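Dihydrodipicolinate synthase (Rhodopseudomonas palustris, PDB 3DZ1) probably acts as a lyase of the DapA family, condensing pyruvate with aspartate semialdehyde in the 4-hydroxy-tetrahydrodipicolinate synthase reaction of lysine biosynthesis. Local coordinates at residues Ala14-Pro19 with Leu34-Tyr38; Ala67-Lys72 with Leu97-Ala103. All coordinates share one frame; numbering follows the deposited sequence.

Contact 1 (Ala14-Pro19 with Leu34-Tyr38)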
loop_
_atom_site.group_PDB
_atom_site.type_symbol
_atom_site.label_atom_id
_atom_site.label_comp_id
_atom_site.label_asym_id
_atom_site.label_seq_id
_atom_site.Cartn_x
_atom_site.Cartn_y
_atom_site.Cartn_z
ATOM N N ALA A 14 4.507 -1.368 30.734
ATOM C CA ALA A 14 4.352 -0.013 30.225
ATOM C C ALA A 14 5.283 0.258 29.043
ATOM O O ALA A 14 6.455 -0.087 29.081
ATOM C CB ALA A 14 4.621 0.991 31.344
ATOM N N ILE A 15 4.752 0.859 27.982
ATOM C CA ILE A 15 5.579 1.202 26.829
ATOM C C ILE A 15 6.057 2.618 27.109
ATOM O O ILE A 15 5.272 3.567 27.108
ATOM C CB ILE A 15 4.785 1.186 25.515
ATOM C CG1 ILE A 15 4.152 -0.195 25.306
ATOM C CG2 ILE A 15 5.722 1.516 24.349
ATOM C CD1 ILE A 15 3.276 -0.298 24.072
ATOM N N ALA A 16 7.353 2.752 27.357
ATOM C CA ALA A 16 7.941 4.037 27.693
ATOM C C ALA A 16 8.341 4.946 26.547
ATOM O O ALA A 16 9.003 4.529 25.599
ATOM C CB ALA A 16 9.153 3.818 28.597
ATOM N N PRO A 17 7.926 6.216 26.616
ATOM C CA PRO A 17 8.301 7.146 25.554
ATOM C C PRO A 17 9.736 7.541 25.909
ATOM O O PRO A 17 10.192 7.260 27.018
ATOM C CB PRO A 17 7.330 8.303 25.760
ATOM C CG PRO A 17 7.164 8.322 27.248
ATOM C CD PRO A 17 6.999 6.850 27.570
ATOM N N THR A 18 10.459 8.152 24.980
ATOM C CA THR A 18 11.813 8.595 25.282
ATOM C C THR A 18 11.671 10.066 25.655
ATOM O O THR A 18 11.279 10.883 24.823
ATOM C CB THR A 18 12.747 8.439 24.064
ATOM O OG1 THR A 18 12.917 7.047 23.777
ATOM C CG2 THR A 18 14.113 9.059 24.343
ATOM N N PRO A 19 11.956 10.416 26.920
ATOM C CA PRO A 19 11.853 11.798 27.404
ATOM C C PRO A 19 12.876 12.737 26.773
ATOM O O PRO A 19 14.071 12.458 26.799
ATOM C CB PRO A 19 12.080 11.661 28.914
ATOM C CG PRO A 19 11.702 10.246 29.207
ATOM C CD PRO A 19 12.284 9.509 28.033
ATOM N N LEU A 34 10.117 8.210 35.284
ATOM C CA LEU A 34 9.121 7.362 34.634
ATOM C C LEU A 34 9.264 5.928 35.125
ATOM O O LEU A 34 8.280 5.277 35.466
ATOM C CB LEU A 34 9.302 7.381 33.112
ATOM C CG LEU A 34 8.615 8.491 32.321
ATOM C CD1 LEU A 34 9.002 8.391 30.851
ATOM C CD2 LEU A 34 7.105 8.366 32.489
ATOM N N THR A 35 10.501 5.444 35.157
ATOM C CA THR A 35 10.774 4.084 35.594
ATOM C C THR A 35 10.304 3.835 37.022
ATOM O O THR A 35 9.679 2.809 37.303
ATOM C CB THR A 35 12.278 3.757 35.507
ATOM O OG1 THR A 35 12.731 3.943 34.160
ATOM C CG2 THR A 35 12.529 2.311 35.922
ATOM N N ASP A 36 10.613 4.764 37.924
ATOM C CA ASP A 36 10.208 4.627 39.324
ATOM C C ASP A 36 8.693 4.586 39.420
ATOM O O ASP A 36 8.121 3.847 40.230
ATOM C CB ASP A 36 10.730 5.798 40.161
ATOM C CG ASP A 36 12.241 5.818 40.257
ATOM O OD1 ASP A 36 12.863 4.747 40.085
ATOM O OD2 ASP A 36 12.804 6.902 40.519
ATOM N N PHE A 37 8.052 5.403 38.592
ATOM C CA PHE A 37 6.600 5.484 38.541
ATOM C C PHE A 37 6.000 4.131 38.160
ATOM O O PHE A 37 5.139 3.597 38.867
ATOM C CB PHE A 37 6.172 6.539 37.517
ATOM C CG PHE A 37 4.691 6.577 37.278
ATOM C CD1 PHE A 37 3.824 7.027 38.269
ATOM C CD2 PHE A 37 4.159 6.124 36.077
ATOM C CE1 PHE A 37 2.446 7.021 38.067
ATOM C CE2 PHE A 37 2.783 6.115 35.866
ATOM C CZ PHE A 37 1.925 6.564 36.863
ATOM N N TYR A 38 6.448 3.580 37.035
ATOM C CA TYR A 38 5.940 2.288 36.576
ATOM C C TYR A 38 6.051 1.205 37.651
ATOM O O TYR A 38 5.135 0.402 37.831
ATOM C CB TYR A 38 6.694 1.818 35.329
ATOM C CG TYR A 38 6.605 2.744 34.135
ATOM C CD1 TYR A 38 5.396 3.340 33.770
ATOM C CD2 TYR A 38 7.723 2.980 33.334
ATOM C CE1 TYR A 38 5.304 4.145 32.631
ATOM C CE2 TYR A 38 7.643 3.780 32.198
ATOM C CZ TYR A 38 6.433 4.358 31.851
ATOM O OH TYR A 38 6.356 5.134 30.717
HETATM O O HOH W 1 4.135 5.068 29.473
#
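The phenol ring of Tyr-38 lies between two unlike neighbours. Over one face sits the methyl of Ala-14, its CB 3.6 Å from the ring centroid and 19° off the ring normal, a CH-pi contact displaced toward the CD1 and CE1 side. The opposite face carries the carbonyl oxygen of Leu-34, one helical turn earlier, which also accepts the backbone N-H of Tyr-38. Ala-16 CB approaches obliquely, 3.9 Å from CE2. This is the first strand-to-helix packing of a TIM barrel: strand 11-15 and the loop that leaves it meet helix 28-40, the first two elements of a beta-alpha-beta unit completed by strand 45-48, whose Val-46 also touches the tyrosine. With CG anti to the carbonyl carbon (chi1 -60°), the ring extends from the helix to the backbone at Ala-16 and Pro-17, where its OH comes 3.6 Å from both Ala-16 CA and Pro-17 CD. Replacing Tyr-38 by an alanine would probably leave the Ala-14 methyl without its aromatic cover and the water held by Ile-15 O without its phenolic partner.

Leu-34 continues the seam along the loop. Its CD1 reaches the CG atoms of two prolines, 3.7 Å from Pro-19 CG and slightly farther from Pro-17 CG, so that one methyl serves both. Leu-275, from a loop elsewhere in the chain, touches both Leu-34 and Pro-19. Ile-15 faces the other way, its side chain near that of Met-217, a predicted pyruvate-binding residue; the buried packing thus backs a strand that borders the probable active site. Strand and ring are also joined through solvent: a water donates to Ile-15 O at 3.0 Å and is hydrogen-bonded to Tyr-38 OH at 2.5 Å.

Contact 2 (Ala67-Lys72 with Leu97-Ala103); sequences ATRFIK and LSMDAGA
Ile-71 points from helix 60-73 into the last turn of helix 88-101, and its branches divide the work. CB, directed toward the neighbouring helix, places CG2 anti to the backbone N, and this methyl lies against the backbone where the second helix ends, 3.4 Å from Gly-102 C and 3.5 Å from Ala-101 O. The other branch, extended through CG1, carries CD1 deeper. There it touches Ala-103 CB at 3.7 Å, Ala-101 CB at 3.9 Å and the carbonyl oxygen of Ser-98. Val-79 and Val-81 of strand 78-82 pack on the same isoleucine, so its side chain fills the corner between two helices and the strand beneath them.

Gly-102 ends the helix with positive phi in a Schellman motif, in which Ala-103 N donates to Ser-98 O. A side chain at Gly-102 would run into Ile-71 CG2 as well as the preceding carbonyl, so the tight approach of the isoleucine depends on the bare backbone there.

Toward solvent, Lys-72 folds at chi2 and brings NZ to Ala-101 O, 2.9 Å away. The ammonium group approaches at a C=O...N angle of 136°, tilted 18° from the carbonyl plane, and probably eases the negative end of the helix dipole. Farther back along the pair, Leu-97 crosses Thr-68 at about a right angle, its CD2 4.0 Å from Thr-68 OG1, a hydroxyl that is hydrogen-bonded to Glu-64 O in its own helix. The axes of the two short helical segments come within 9.8 Å of each other, with 25° between their directions, as expected of consecutive outer helices on the parallel beta/alpha scaffold of a TIM barrel.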
loop_
_atom_site.group_PDB
_atom_site.type_symbol
_atom_site.label_atom_id
_atom_site.label_comp_id
_atom_site.label_asym_id
_atom_site.label_seq_id
_atom_site.Cartn_x
_atom_site.Cartn_y
_atom_site.Cartn_z
ATOM N N ALA A 67 18.137 2.846 26.182
ATOM C CA ALA A 67 17.786 1.487 26.561
ATOM C C ALA A 67 18.516 1.101 27.840
ATOM O O ALA A 67 17.924 0.507 28.743
ATOM C CB ALA A 67 18.148 0.525 25.446
ATOM N N THR A 68 19.801 1.444 27.916
ATOM C CA THR A 68 20.614 1.122 29.090
ATOM C C THR A 68 20.133 1.840 30.347
ATOM O O THR A 68 20.064 1.242 31.423
ATOM C CB THR A 68 22.100 1.475 28.862
ATOM O OG1 THR A 68 22.600 0.742 27.740
ATOM C CG2 THR A 68 22.927 1.114 30.081
ATOM N N ARG A 69 19.798 3.119 30.212
ATOM C CA ARG A 69 19.321 3.901 31.348
ATOM C C ARG A 69 18.100 3.224 31.968
ATOM O O ARG A 69 18.016 3.070 33.190
ATOM C CB ARG A 69 18.942 5.315 30.897
ATOM C CG ARG A 69 18.597 6.264 32.039
ATOM C CD ARG A 69 19.842 6.934 32.583
ATOM N NE ARG A 69 19.562 7.786 33.738
ATOM C CZ ARG A 69 20.447 8.616 34.280
ATOM N NH1 ARG A 69 21.666 8.711 33.769
ATOM N NH2 ARG A 69 20.121 9.340 35.341
ATOM N N PHE A 70 17.154 2.825 31.117
ATOM C CA PHE A 70 15.933 2.158 31.571
ATOM C C PHE A 70 16.219 0.800 32.205
ATOM O O PHE A 70 15.659 0.463 33.250
ATOM C CB PHE A 70 14.965 1.959 30.399
ATOM C CG PHE A 70 14.098 3.153 30.107
ATOM C CD1 PHE A 70 13.117 3.554 31.006
ATOM C CD2 PHE A 70 14.242 3.860 28.916
ATOM C CE1 PHE A 70 12.287 4.640 30.723
ATOM C CE2 PHE A 70 13.418 4.946 28.624
ATOM C CZ PHE A 70 12.439 5.335 29.528
ATOM N N ILE A 71 17.078 0.019 31.558
ATOM C CA ILE A 71 17.422 -1.302 32.059
ATOM C C ILE A 71 18.034 -1.231 33.458
ATOM O O ILE A 71 17.632 -1.970 34.360
ATOM C CB ILE A 71 18.403 -2.023 31.105
ATOM C CG1 ILE A 71 17.721 -2.278 29.758
ATOM C CG2 ILE A 71 18.841 -3.353 31.705
ATOM C CD1 ILE A 71 18.634 -2.863 28.701
ATOM N N LYS A 72 18.991 -0.331 33.642
ATOM C CA LYS A 72 19.657 -0.189 34.930
ATOM C C LYS A 72 18.753 0.339 36.040
ATOM O O LYS A 72 18.942 0.008 37.212
ATOM C CB LYS A 72 20.878 0.721 34.784
ATOM C CG LYS A 72 21.918 0.197 33.804
ATOM C CD LYS A 72 22.426 -1.170 34.221
ATOM C CE LYS A 72 23.510 -1.671 33.285
ATOM N NZ LYS A 72 24.010 -3.005 33.712
ATOM N N LEU A 97 23.644 -5.892 22.983
ATOM C CA LEU A 97 23.996 -4.820 23.906
ATOM C C LEU A 97 22.966 -4.741 25.024
ATOM O O LEU A 97 23.311 -4.626 26.209
ATOM C CB LEU A 97 24.043 -3.484 23.161
ATOM C CG LEU A 97 24.384 -2.243 23.991
ATOM C CD1 LEU A 97 25.098 -1.239 23.114
ATOM C CD2 LEU A 97 23.124 -1.644 24.600
ATOM N N SER A 98 21.698 -4.804 24.634
ATOM C CA SER A 98 20.598 -4.736 25.585
ATOM C C SER A 98 20.630 -5.913 26.548
ATOM O O SER A 98 20.438 -5.742 27.751
ATOM C CB SER A 98 19.264 -4.706 24.842
ATOM O OG SER A 98 19.188 -3.575 23.994
HETATM N N MSE A 99 20.873 -7.109 26.022
HETATM C CA MSE A 99 20.930 -8.289 26.868
HETATM C C MSE A 99 22.118 -8.223 27.829
HETATM O O MSE A 99 21.981 -8.555 29.011
HETATM C CB MSE A 99 20.998 -9.560 26.015
HETATM C CG MSE A 99 19.754 -9.809 25.159
HETATM SE SE MSE A 99 18.065 -9.776 26.141
HETATM C CE MSE A 99 18.289 -11.383 27.199
ATOM N N ASP A 100 23.280 -7.794 27.341
ATOM C CA ASP A 100 24.451 -7.688 28.211
ATOM C C ASP A 100 24.200 -6.659 29.309
ATOM O O ASP A 100 24.724 -6.778 30.419
ATOM C CB ASP A 100 25.699 -7.280 27.422
ATOM C CG ASP A 100 26.189 -8.376 26.494
ATOM O OD1 ASP A 100 26.016 -9.566 26.831
ATOM O OD2 ASP A 100 26.764 -8.047 25.435
ATOM N N ALA A 101 23.395 -5.650 28.992
ATOM C CA ALA A 101 23.069 -4.589 29.938
ATOM C C ALA A 101 22.112 -5.059 31.031
ATOM O O ALA A 101 22.102 -4.503 32.134
ATOM C CB ALA A 101 22.470 -3.401 29.201
ATOM N N GLY A 102 21.303 -6.073 30.720
ATOM C CA GLY A 102 20.364 -6.595 31.700
ATOM C C GLY A 102 18.923 -6.692 31.231
ATOM O O GLY A 102 18.015 -6.930 32.036
ATOM N N ALA A 103 18.699 -6.516 29.934
ATOM C CA ALA A 103 17.343 -6.595 29.397
ATOM C C ALA A 103 16.766 -7.995 29.581
ATOM O O ALA A 103 17.506 -8.982 29.635
ATOM C CB ALA A 103 17.343 -6.221 27.913
#

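From the N terminus the chain first runs along strand 11-15, and contact 1 closes a short loop when helix 28-40 returns against it. After strand 45-48 comes helix 60-73; the chain then passes through strand 78-82 before helix 88-101 closes contact 2. The two closures follow in series, neither nested nor crossed. They illustrate two of the joints in a barrel: contact 1 ties an outer helix to its strand and the loop after it, contact 2 ties outer helices to each other. Phe-70, in the 67-72 segment but turned away from 97-103, packs on Ala-16 and Thr-35 of contact 1, so the two contacts meet through helix 60-73.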